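Alcohol dehydrogenase (Aeropyrum pernix, PDB 1H2B) probably catalyses the NAD(+)-dependent oxidation of alcohols as a zinc-containing alcohol dehydrogenase, and binds zinc and the dinucleotide cofactor. Local coordinates at residues L28-V33 with D337-V342; P100-P105 with I149-D154; V161-L166 with E317-A322. One frame throughout, in Å; residues are numbered along the deposited sequence.

In the fold
Interaction 1 is partly buried, about 21 Å from the chain centre to its own centre. Its polar part is one side-chain amide, of Asn340, bonded to the main chain of Leu28. Interaction 2 is buried and joins neighbouring strands of a mixed sheet by main-chain bonds. Interaction 3 is also buried, lies closest to the chain centre, has no hydrogen bond across its segments and rests on apolar side chains. Interactions 2 and 3 adjoin, with centres about 9 Å apart: Ile102 of strand 100-103 and Leu151, just after strand 148-150, pack on Met163, Leu166 and Val319. They share helix 312-323, which packs on Ile149 and Leu151 in one and on Met163 and Leu166 in the other. Interaction 1 touches neither.

Interaction 1 of 3, residues L28-V33 with D337-V342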
# COMPACT_ATOMS: atom_id res chain seq x y z
N LEU B 28 -11.44 18.38 39.68
CA LEU B 28 -11.72 16.99 40.05
C LEU B 28 -11.71 16.87 41.57
O LEU B 28 -11.05 17.66 42.28
CB LEU B 28 -10.66 16.04 39.46
CG LEU B 28 -10.59 16.13 37.94
CD1 LEU B 28 -9.31 15.35 37.47
CD2 LEU B 28 -11.85 15.62 37.23
N ARG B 29 -12.46 15.89 42.07
CA ARG B 29 -12.50 15.63 43.50
C ARG B 29 -11.54 14.50 43.88
O ARG B 29 -11.56 13.42 43.26
CB ARG B 29 -13.94 15.35 43.93
CG ARG B 29 -14.76 16.65 43.91
CD ARG B 29 -16.16 16.56 43.34
NE ARG B 29 -17.06 15.92 44.30
CZ ARG B 29 -18.36 16.19 44.44
NH1 ARG B 29 -18.97 17.11 43.69
NH2 ARG B 29 -19.06 15.53 45.34
N ILE B 30 -10.65 14.77 44.82
CA ILE B 30 -9.72 13.75 45.30
C ILE B 30 -10.42 13.11 46.49
O ILE B 30 -10.69 13.79 47.48
CB ILE B 30 -8.34 14.35 45.68
CG1 ILE B 30 -7.68 15.04 44.47
CG2 ILE B 30 -7.44 13.28 46.26
CD1 ILE B 30 -6.67 16.11 44.85
N GLU B 31 -10.76 11.82 46.38
CA GLU B 31 -11.60 11.19 47.41
C GLU B 31 -11.36 9.70 47.47
O GLU B 31 -10.71 9.14 46.59
CB GLU B 31 -13.06 11.44 47.12
CG GLU B 31 -13.56 10.92 45.79
CD GLU B 31 -14.79 11.65 45.31
OE1 GLU B 31 -15.20 12.62 45.97
OE2 GLU B 31 -15.34 11.26 44.26
N ASP B 32 -11.88 9.05 48.50
CA ASP B 32 -11.84 7.59 48.54
C ASP B 32 -12.89 6.93 47.65
O ASP B 32 -13.99 7.43 47.47
CB ASP B 32 -11.97 7.08 49.97
CG ASP B 32 -10.96 7.70 50.91
OD1 ASP B 32 -9.75 7.41 50.76
OD2 ASP B 32 -11.29 8.50 51.82
N VAL B 33 -12.53 5.78 47.09
CA VAL B 33 -13.44 4.99 46.28
C VAL B 33 -13.15 3.54 46.67
O VAL B 33 -12.13 3.27 47.28
CB VAL B 33 -13.21 5.24 44.78
CG1 VAL B 33 -13.37 6.69 44.48
CG2 VAL B 33 -11.84 4.91 44.45
N ASP B 337 -2.20 14.03 44.11
CA ASP B 337 -3.09 15.05 44.64
C ASP B 337 -2.80 16.46 44.12
O ASP B 337 -3.54 17.40 44.44
CB ASP B 337 -3.18 15.00 46.18
CG ASP B 337 -1.86 15.20 46.85
OD1 ASP B 337 -0.98 15.90 46.30
OD2 ASP B 337 -1.60 14.69 47.97
N GLU B 338 -1.77 16.59 43.27
CA GLU B 338 -1.54 17.83 42.53
C GLU B 338 -2.32 17.91 41.21
O GLU B 338 -2.13 18.84 40.45
CB GLU B 338 -0.05 18.04 42.22
CG GLU B 338 0.89 18.13 43.43
CD GLU B 338 2.32 18.16 42.99
OE1 GLU B 338 2.73 19.15 42.32
OE2 GLU B 338 3.06 17.20 43.28
N ILE B 339 -3.18 16.94 40.93
CA ILE B 339 -3.87 16.90 39.65
C ILE B 339 -4.49 18.20 39.16
O ILE B 339 -4.30 18.58 38.01
CB ILE B 339 -4.87 15.73 39.58
CG1 ILE B 339 -5.40 15.58 38.15
CG2 ILE B 339 -5.99 15.88 40.61
CD1 ILE B 339 -5.86 14.16 37.87
N ASN B 340 -5.20 18.91 40.03
CA ASN B 340 -5.85 20.14 39.57
C ASN B 340 -4.90 21.27 39.27
O ASN B 340 -5.11 22.00 38.29
CB ASN B 340 -6.91 20.56 40.59
CG ASN B 340 -8.09 19.64 40.57
OD1 ASN B 340 -8.72 19.42 39.54
ND2 ASN B 340 -8.43 19.13 41.74
N ASP B 341 -3.84 21.41 40.06
CA ASP B 341 -2.77 22.36 39.72
C ASP B 341 -2.13 22.00 38.38
O ASP B 341 -1.84 22.86 37.57
CB ASP B 341 -1.71 22.41 40.81
CG ASP B 341 -0.61 23.40 40.48
OD1 ASP B 341 -0.93 24.59 40.31
OD2 ASP B 341 0.60 23.08 40.37
N VAL B 342 -1.92 20.70 38.13
CA VAL B 342 -1.32 20.30 36.86
C VAL B 342 -2.22 20.61 35.66
O VAL B 342 -1.74 21.08 34.62
CB VAL B 342 -0.93 18.80 36.88
CG1 VAL B 342 -0.51 18.31 35.46
CG2 VAL B 342 0.18 18.58 37.86
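Asn340 turns its CG anti to its own carbonyl carbon (chi1 -71°), and its amide group meets the backbone of Leu28. Leu28 has the same kind of first torsion (chi1 -58°), and its side chain heads for Ile339. The amide of Asn340 uses both ends on this one residue. Leu28 N donates to Asn340 OD1 at 2.9 Å, in a distinctly bent bond (140° at the hydrogen). Asn340 ND2 donates to Leu28 O at 3.1 Å, and this bond is straighter. Leu28 O lies close to the amide plane of Asn340, while ND2 is somewhat tilted from the carbonyl plane of Leu28.

Beside this polar pair, Leu28 CD1 meets the tip of Ile339, 3.7 Å from its CD1. The two side chains cross at about a right angle. Ile30, two residues on and inside the strand, sends its CD1 over the backbone of Asp337, 3.4 Å from Asp337 O, where it also touches Asp337 CB. Ile30 CG1 and Ile339 CG2 approach more loosely, at 4.3 Å.

The contact joins Leu28 and edge strand 29-32 of a small antiparallel sheet to the start of helix 339-347 and the 3-10 segment just before it. Leu28 also packs on Leu21 of strand 17-21, and Ile339 on Leu357 of strand 354-358. Glu338 holds the N-cap position of the helix, and its OE1 bonds to His334 ND1.

Two bonds from one amide limit the rotation of the Asn340 side-chain end. They also give both main-chain polar atoms of Leu28 a partner just before its strand begins.

Interaction 2 of 3, residues P100-P105 with I149-D154; sequences PVILHP and IKLPKD
Ile102 packs beside Ile149 in the neighbouring strand, the two side chains side by side and pointing the same way. From CB outward the atoms of Ile102 meet different partners. CB faces Leu151 CD1 at 4.1 Å. CG2 takes the position between the backbone N and the carbonyl carbon, and it lies 3.7 Å from both Ile149 CB and Ile149 O. CG1 is anti to the backbone N (chi1 -179°) and carries the chain away from Ile149. CD1 ends on Leu166 CB and on the carbonyl oxygen of Met163.

The backbones pair as antiparallel strands 100-103 and 148-150, within the mixed sheet of the GroES-like domain. Ile102 and Ile149 form a hydrogen-bonded pair, with two bonds of 3.0 Å: Ile102 N to Ile149 O and Ile149 N to Ile102 O. Val101 and Lys150 are the adjoining non-hydrogen-bonded pair, on the other face of the sheet. Val101 CA makes a CA-H...O contact with Ile149 O at 3.3 Å.

Past the regular pairing, Leu151 N still donates to Pro100 O, nearly straight at the hydrogen (175°) but from above the carbonyl plane. A water donates to the same oxygen at 2.8 Å and also to Leu151 O. Pro100 CG touches Pro152 O at 3.4 Å. Helix 312-323 covers Ile149 through Tyr312 and Leu315. Lys150 NZ makes a hydrogen bond to Gly94 O.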
# COMPACT_ATOMS: atom_id res chain seq x y z
N PRO B 100 5.87 -5.47 36.11
CA PRO B 100 5.67 -4.12 35.56
C PRO B 100 5.00 -4.19 34.20
O PRO B 100 5.32 -5.05 33.37
CB PRO B 100 7.09 -3.56 35.43
CG PRO B 100 7.95 -4.87 35.20
CD PRO B 100 7.31 -5.88 36.13
N VAL B 101 4.08 -3.25 33.98
CA VAL B 101 3.26 -3.28 32.77
C VAL B 101 2.94 -1.87 32.31
O VAL B 101 2.96 -0.87 33.09
CB VAL B 101 1.90 -4.02 32.99
CG1 VAL B 101 2.14 -5.52 33.32
CG2 VAL B 101 1.03 -3.33 34.08
N ILE B 102 2.65 -1.77 31.01
CA ILE B 102 2.09 -0.56 30.43
C ILE B 102 0.76 -0.96 29.83
O ILE B 102 0.58 -2.07 29.32
CB ILE B 102 3.05 0.10 29.38
CG1 ILE B 102 2.41 1.40 28.80
CG2 ILE B 102 3.38 -0.89 28.20
CD1 ILE B 102 3.50 2.24 28.07
N LEU B 103 -0.21 -0.07 29.92
CA LEU B 103 -1.57 -0.40 29.50
C LEU B 103 -2.01 0.28 28.24
O LEU B 103 -2.02 1.53 28.15
CB LEU B 103 -2.61 -0.09 30.60
CG LEU B 103 -2.29 -0.73 31.95
CD1 LEU B 103 -3.38 -0.36 33.01
CD2 LEU B 103 -2.24 -2.24 31.81
N HIS B 104 -2.45 -0.51 27.26
CA HIS B 104 -3.16 0.07 26.13
C HIS B 104 -4.48 0.66 26.63
O HIS B 104 -5.13 0.08 27.49
CB HIS B 104 -3.48 -1.02 25.11
CG HIS B 104 -4.01 -0.48 23.83
ND1 HIS B 104 -5.32 -0.07 23.68
CD2 HIS B 104 -3.38 -0.17 22.67
CE1 HIS B 104 -5.49 0.45 22.47
NE2 HIS B 104 -4.32 0.40 21.84
N PRO B 105 -4.84 1.87 26.20
CA PRO B 105 -5.99 2.51 26.86
C PRO B 105 -7.34 1.91 26.55
O PRO B 105 -8.28 2.27 27.25
CB PRO B 105 -5.89 3.98 26.41
CG PRO B 105 -4.91 4.02 25.28
CD PRO B 105 -4.16 2.75 25.23
N ILE B 149 0.79 -4.87 28.28
CA ILE B 149 2.10 -5.21 27.72
C ILE B 149 3.08 -5.27 28.87
O ILE B 149 3.26 -4.31 29.62
CB ILE B 149 2.54 -4.18 26.67
CG1 ILE B 149 1.68 -4.37 25.44
CG2 ILE B 149 4.05 -4.41 26.34
CD1 ILE B 149 1.98 -3.33 24.41
N LYS B 150 3.71 -6.44 29.02
CA LYS B 150 4.72 -6.63 30.05
C LYS B 150 6.03 -5.95 29.70
O LYS B 150 6.51 -6.03 28.56
CB LYS B 150 4.97 -8.14 30.22
CG LYS B 150 3.90 -8.80 30.95
CD LYS B 150 4.17 -10.31 31.07
CE LYS B 150 5.26 -10.61 32.05
NZ LYS B 150 5.50 -12.10 32.03
N LEU B 151 6.60 -5.26 30.69
CA LEU B 151 7.87 -4.61 30.55
C LEU B 151 8.93 -5.48 31.20
O LEU B 151 8.61 -6.45 31.92
CB LEU B 151 7.79 -3.24 31.22
CG LEU B 151 6.80 -2.35 30.46
CD1 LEU B 151 6.51 -1.14 31.23
CD2 LEU B 151 7.42 -1.98 29.12
N PRO B 152 10.19 -5.19 30.92
CA PRO B 152 11.26 -6.02 31.51
C PRO B 152 11.15 -6.00 33.03
O PRO B 152 10.93 -4.95 33.64
CB PRO B 152 12.53 -5.31 31.04
CG PRO B 152 12.12 -4.70 29.71
CD PRO B 152 10.74 -4.15 30.03
N LYS B 153 11.27 -7.19 33.61
CA LYS B 153 11.04 -7.42 35.03
C LYS B 153 11.93 -6.54 35.90
O LYS B 153 11.52 -6.07 36.97
CB LYS B 153 11.26 -8.90 35.33
CG LYS B 153 10.64 -9.33 36.63
CD LYS B 153 10.74 -10.82 36.85
CE LYS B 153 10.04 -11.18 38.15
NZ LYS B 153 10.83 -10.76 39.36
N ASP B 154 13.13 -6.29 35.39
CA ASP B 154 14.16 -5.51 36.05
C ASP B 154 13.99 -3.98 36.00
O ASP B 154 14.79 -3.24 36.60
CB ASP B 154 15.52 -5.87 35.40
CG ASP B 154 15.44 -5.97 33.86
OD1 ASP B 154 14.98 -7.02 33.33
OD2 ASP B 154 15.80 -5.04 33.10
O HOH W 1 6.59 -7.59 33.35

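Interaction 3 of 3, residues V161-L166 with E317-A322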
# COMPACT_ATOMS: atom_id res chain seq x y z
N VAL B 161 7.94 4.90 35.22
CA VAL B 161 7.11 6.10 35.26
C VAL B 161 7.34 6.99 34.04
O VAL B 161 6.39 7.56 33.46
CB VAL B 161 7.44 6.90 36.56
CG1 VAL B 161 6.83 8.31 36.54
CG2 VAL B 161 6.94 6.11 37.78
N GLU B 162 8.60 7.10 33.60
CA GLU B 162 8.97 7.85 32.42
C GLU B 162 8.35 7.28 31.13
O GLU B 162 8.22 7.99 30.16
CB GLU B 162 10.50 7.92 32.31
CG GLU B 162 11.09 9.02 33.18
CD GLU B 162 12.57 9.26 32.93
OE1 GLU B 162 13.07 8.92 31.81
OE2 GLU B 162 13.23 9.79 33.85
N MET B 163 7.97 6.01 31.16
CA MET B 163 7.31 5.39 30.02
C MET B 163 5.81 5.63 30.01
O MET B 163 5.16 5.24 29.03
CB MET B 163 7.58 3.88 30.04
CG MET B 163 9.09 3.57 29.74
SD MET B 163 9.38 1.77 29.63
CE MET B 163 8.78 1.38 27.95
N ALA B 164 5.24 6.18 31.07
CA ALA B 164 3.79 6.27 31.15
C ALA B 164 3.17 6.93 29.90
O ALA B 164 2.19 6.41 29.36
CB ALA B 164 3.30 7.04 32.41
N PRO B 165 3.73 8.07 29.46
CA PRO B 165 3.09 8.73 28.31
C PRO B 165 3.09 7.93 27.04
O PRO B 165 2.28 8.30 26.17
CB PRO B 165 3.90 10.03 28.17
CG PRO B 165 4.30 10.28 29.61
CD PRO B 165 4.82 8.91 30.01
N LEU B 166 3.90 6.88 26.93
CA LEU B 166 3.85 6.06 25.69
C LEU B 166 2.46 5.42 25.51
O LEU B 166 2.05 5.11 24.38
CB LEU B 166 4.94 4.94 25.72
CG LEU B 166 6.35 5.50 25.90
CD1 LEU B 166 7.25 4.29 26.00
CD2 LEU B 166 6.79 6.35 24.67
N GLU B 317 5.29 -2.00 19.23
CA GLU B 317 6.40 -1.42 18.47
C GLU B 317 6.99 -0.18 19.13
O GLU B 317 8.19 0.03 19.17
CB GLU B 317 5.92 -1.04 17.07
CG GLU B 317 5.58 -2.32 16.27
CD GLU B 317 4.91 -2.07 14.94
OE1 GLU B 317 4.76 -0.91 14.52
OE2 GLU B 317 4.54 -3.06 14.29
N LEU B 318 6.12 0.70 19.64
CA LEU B 318 6.59 1.90 20.27
C LEU B 318 7.37 1.60 21.56
O LEU B 318 8.40 2.22 21.80
CB LEU B 318 5.39 2.86 20.51
CG LEU B 318 5.77 4.10 21.31
CD1 LEU B 318 6.71 5.09 20.59
CD2 LEU B 318 4.46 4.77 21.71
N VAL B 319 6.87 0.66 22.38
CA VAL B 319 7.57 0.25 23.56
C VAL B 319 8.97 -0.28 23.17
O VAL B 319 9.93 0.03 23.85
CB VAL B 319 6.78 -0.79 24.32
CG1 VAL B 319 7.66 -1.46 25.43
CG2 VAL B 319 5.58 -0.13 24.96
N THR B 320 9.05 -1.04 22.08
CA THR B 320 10.35 -1.50 21.58
C THR B 320 11.30 -0.33 21.29
O THR B 320 12.46 -0.30 21.75
CB THR B 320 10.16 -2.35 20.34
OG1 THR B 320 9.49 -3.58 20.70
CG2 THR B 320 11.58 -2.74 19.79
N LEU B 321 10.84 0.70 20.57
CA LEU B 321 11.66 1.87 20.30
C LEU B 321 12.14 2.55 21.60
O LEU B 321 13.27 2.99 21.70
CB LEU B 321 10.83 2.91 19.52
CG LEU B 321 10.72 2.80 18.03
CD1 LEU B 321 9.89 3.99 17.53
CD2 LEU B 321 12.12 2.78 17.36
N ALA B 322 11.25 2.64 22.59
CA ALA B 322 11.61 3.25 23.87
C ALA B 322 12.68 2.42 24.60
O ALA B 322 13.67 2.99 25.11
CB ALA B 322 10.35 3.49 24.73
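Leu166 and Met163 face one side of helix 312-323 and meet Leu318, Val319 and Ala322. The closest pair is Leu166 CD1 with Ala322 CB, at 3.4 Å. This is tight for two carbons. The other branch of Leu166, CD2, lies against Leu318 at 4.1 Å from its CD2. The same methyl, Leu318 CD2, also touches Leu166 CB and comes within 3.6 Å of Leu166 O. These two leucine side chains cross obliquely.

Met163 works through its terminal methyl. Its CG is anti to the carbonyl carbon, and the chain bends at chi3 (79°), which places CE. CE lies 4.0 Å from Val319 CG1 and 4.2 Å from Ala322 CB. Met163 and Val319 cross at about a right angle. Ala322 CB thus touches both Leu166 and Met163. No hydrogen bond links the two segments.

Behind this layer, the backbone sets the positions. Met163 to Leu166 form a type I beta turn, in which Leu166 N bonds to Met163 O at 2.9 Å. The turn brings both side chains to the same helix. Leu318 and Ala322 lie one turn apart in the helix, with Ala322 N bonded to Leu318 O, and so both face Leu166. Glu317 OE1 makes a salt bridge to Lys178 NZ of helix 166-181 and also bonds to Tyr174 OH.

The turn links helix 157-162 to helix 166-181, which carries the zinc ligand Asp168. The contact packs this turn on the helix that follows strand 303-306, the last strand of the six-stranded parallel Rossmann-type sheet. The Leu318 side chain is about 12 Å from the bound dinucleotide. Leu318 also packs on Leu205 of helix 197-209. Pro165 packs on strands 331-335 and 354-358. Beyond Thr320 and Leu321, Gly187 and Pro186 of a second subunit cover the far side of helix 312-323.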